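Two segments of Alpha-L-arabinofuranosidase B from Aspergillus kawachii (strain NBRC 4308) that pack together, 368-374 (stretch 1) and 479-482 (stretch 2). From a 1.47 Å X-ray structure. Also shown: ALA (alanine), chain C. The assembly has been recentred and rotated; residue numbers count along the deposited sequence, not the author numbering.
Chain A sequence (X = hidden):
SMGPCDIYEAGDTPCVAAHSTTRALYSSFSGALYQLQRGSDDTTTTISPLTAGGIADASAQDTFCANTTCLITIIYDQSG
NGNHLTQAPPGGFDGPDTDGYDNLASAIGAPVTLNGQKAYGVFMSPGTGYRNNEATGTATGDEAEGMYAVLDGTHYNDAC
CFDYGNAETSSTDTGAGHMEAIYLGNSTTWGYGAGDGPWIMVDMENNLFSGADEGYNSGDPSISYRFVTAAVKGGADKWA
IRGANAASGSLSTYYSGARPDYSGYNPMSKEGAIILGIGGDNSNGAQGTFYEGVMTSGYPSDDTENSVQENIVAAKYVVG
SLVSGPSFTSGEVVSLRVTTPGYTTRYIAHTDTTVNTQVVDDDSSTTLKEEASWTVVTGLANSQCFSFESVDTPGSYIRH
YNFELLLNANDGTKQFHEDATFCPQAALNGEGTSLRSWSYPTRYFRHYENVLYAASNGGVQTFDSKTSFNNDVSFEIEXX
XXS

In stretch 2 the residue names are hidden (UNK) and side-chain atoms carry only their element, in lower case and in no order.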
# COMPACT_ATOMS: atom_id res chain seq x y z
N LEU A 368 8.18 30.18 22.50
CA LEU A 368 8.50 28.72 22.46
C LEU A 368 7.30 27.89 22.95
O LEU A 368 7.03 26.81 22.34
CB LEU A 368 9.78 28.48 23.25
CG LEU A 368 10.21 27.02 23.41
CD1 LEU A 368 10.42 26.42 22.02
CD2 LEU A 368 11.49 26.91 24.24
N LYS A 369 6.56 28.33 23.96
CA LYS A 369 5.36 27.62 24.42
C LYS A 369 4.39 27.41 23.27
O LYS A 369 3.81 26.30 23.15
CB LYS A 369 4.68 28.33 25.58
CG LYS A 369 5.50 28.24 26.85
CD LYS A 369 4.83 28.92 28.00
CE LYS A 369 5.57 28.78 29.30
NZ LYS A 369 4.80 29.48 30.34
N GLU A 370 4.20 28.42 22.44
CA GLU A 370 3.28 28.28 21.29
C GLU A 370 3.89 27.31 20.26
O GLU A 370 3.10 26.56 19.61
CB GLU A 370 3.02 29.64 20.63
CG GLU A 370 2.23 30.59 21.48
CD GLU A 370 2.05 31.89 20.69
OE1 GLU A 370 2.30 31.90 19.47
OE2 GLU A 370 1.63 32.91 21.32
N GLU A 371 5.18 27.36 20.03
CA GLU A 371 5.90 26.48 19.07
C GLU A 371 5.84 25.01 19.54
O GLU A 371 6.00 24.12 18.69
CB GLU A 371 7.31 26.95 18.87
CG GLU A 371 7.36 28.29 18.10
CD GLU A 371 8.71 28.95 18.16
OE1 GLU A 371 9.51 28.67 19.09
OE2 GLU A 371 8.94 29.79 17.29
N ALA A 372 5.64 24.80 20.82
CA ALA A 372 5.53 23.44 21.42
C ALA A 372 4.07 23.06 21.65
O ALA A 372 3.82 22.13 22.44
CB ALA A 372 6.29 23.39 22.69
N SER A 373 3.13 23.79 21.06
CA SER A 373 1.70 23.52 21.22
C SER A 373 1.09 23.25 19.85
O SER A 373 1.43 23.95 18.87
CB SER A 373 0.98 24.64 21.97
OG SER A 373 1.57 24.76 23.24
N TRP A 374 0.19 22.26 19.77
CA TRP A 374 -0.32 21.73 18.49
C TRP A 374 -1.82 21.52 18.58
O TRP A 374 -2.29 20.85 19.52
CB TRP A 374 0.42 20.42 18.17
CG TRP A 374 1.91 20.59 18.08
CD1 TRP A 374 2.82 20.40 19.08
CD2 TRP A 374 2.62 21.17 16.99
NE1 TRP A 374 4.07 20.70 18.64
CE2 TRP A 374 3.98 21.20 17.37
CE3 TRP A 374 2.25 21.60 15.72
CZ2 TRP A 374 4.97 21.65 16.51
CZ3 TRP A 374 3.23 22.06 14.88
CH2 TRP A 374 4.58 22.09 15.28
N UNK A 479 -1.10 18.41 28.37
CA UNK A 479 -1.72 19.74 28.24
C UNK A 479 -0.80 20.66 27.43
O UNK A 479 0.40 20.66 27.67
c UNK A 479 -1.90 20.35 29.65
c UNK A 479 -2.66 21.64 29.61
o UNK A 479 -2.61 19.40 30.45
N UNK A 480 -1.37 21.40 26.50
CA UNK A 480 -0.60 22.37 25.69
C UNK A 480 -0.04 23.48 26.60
O UNK A 480 -0.74 23.99 27.49
c UNK A 480 -1.45 22.96 24.63
N UNK A 481 1.19 23.84 26.35
CA UNK A 481 1.80 25.02 27.02
C UNK A 481 1.03 26.30 26.70
O UNK A 481 1.06 27.21 27.56
c UNK A 481 4.51 24.42 28.70
c UNK A 481 4.62 23.07 26.75
c UNK A 481 4.16 24.22 27.38
c UNK A 481 5.46 22.19 27.41
c UNK A 481 5.36 23.54 29.36
c UNK A 481 3.25 25.15 26.65
c UNK A 481 5.81 22.41 28.72
N UNK A 482 0.45 26.43 25.52
CA UNK A 482 -0.22 27.66 25.02
C UNK A 482 -1.42 27.30 24.15
O UNK A 482 -1.23 26.43 23.29
c UNK A 482 0.75 28.46 24.19
N ALA C . -3.22 28.70 24.00
CA ALA C . -4.12 28.01 23.04
C ALA C . -4.84 29.08 22.22
O ALA C . -4.14 30.01 21.79
CB ALA C . -5.07 27.11 23.79
O HOH W 1 2.11 27.30 30.09

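Position 479 carries three side-chain atoms beyond CA: a carbon bonded to one oxygen and one further carbon. Its side chain reaches nothing on the first stretch. A branch at CB with one hydroxyl and one methyl is the mark of threonine, so this is Thr479. It lies exposed, where a small polar group is at ease; the contact makes no demand on it.

At position 480 a single carbon follows CA, with nothing beyond it. The CA-to-CB bond points sideways to the first stretch, and CB lies 3.8 Å from OG of Ser373. One lone carbon defines alanine, so this is Ala480. A methyl group suffices to touch the serine here without reaching further.

Position 481 has seven side-chain carbons and no heteroatom: one carbon leading to a closed ring of six. Its CA-to-CB bond points toward the first stretch, bringing CB within 3.6 Å of CB of Lys369, while the end of the side chain leads away. A ring carbon makes apolar contact with CB of Ala372 at 4.4 Å, and CG of Lys369 also approaches the ring obliquely. The absence of oxygen separates it from tyrosine, and the residue is Phe481, the ring carbon nearest Ala372 being CD2. A flat hydrocarbon ring suits this place because its neighbours are a methyl and the aliphatic part of a lysine, whose charged end can continue past it.

Position 482 again shows one side-chain carbon. Its CB points toward the first stretch and rests 3.8 Å from CG of Glu370 and 3.9 Å from the backbone O of Lys369. The single carbon makes it Ala482. This short side chain fits close against the last turn of the helix, allowing the backbone to approach as well.

The contact turns on Ser373, just beyond the helix that ends at Glu371. Its OG donates a hydrogen bond to O of Lys369 (2.7 Å) and accepts one from N of Ala482 (3.0 Å, with an N-H...O angle of 141°). One hydroxyl thereby ties the helix end to the backbone of the second stretch, its proton committed to the carbonyl and its oxygen receiving the amide. Around this polar link, the methyl of Ala482 and the side chain of Phe481 pack on aliphatic atoms of the first stretch. A water adds a lighter tether, donating to O of Phe481 at 2.7 Å and accepting a weak hydrogen bond from NZ of Lys369 at 3.5 Å. Together the two stretches bury 300 Å², a small contact joining residues at least 107 positions apart in sequence.

Stretch 2 (479-482) TAFA
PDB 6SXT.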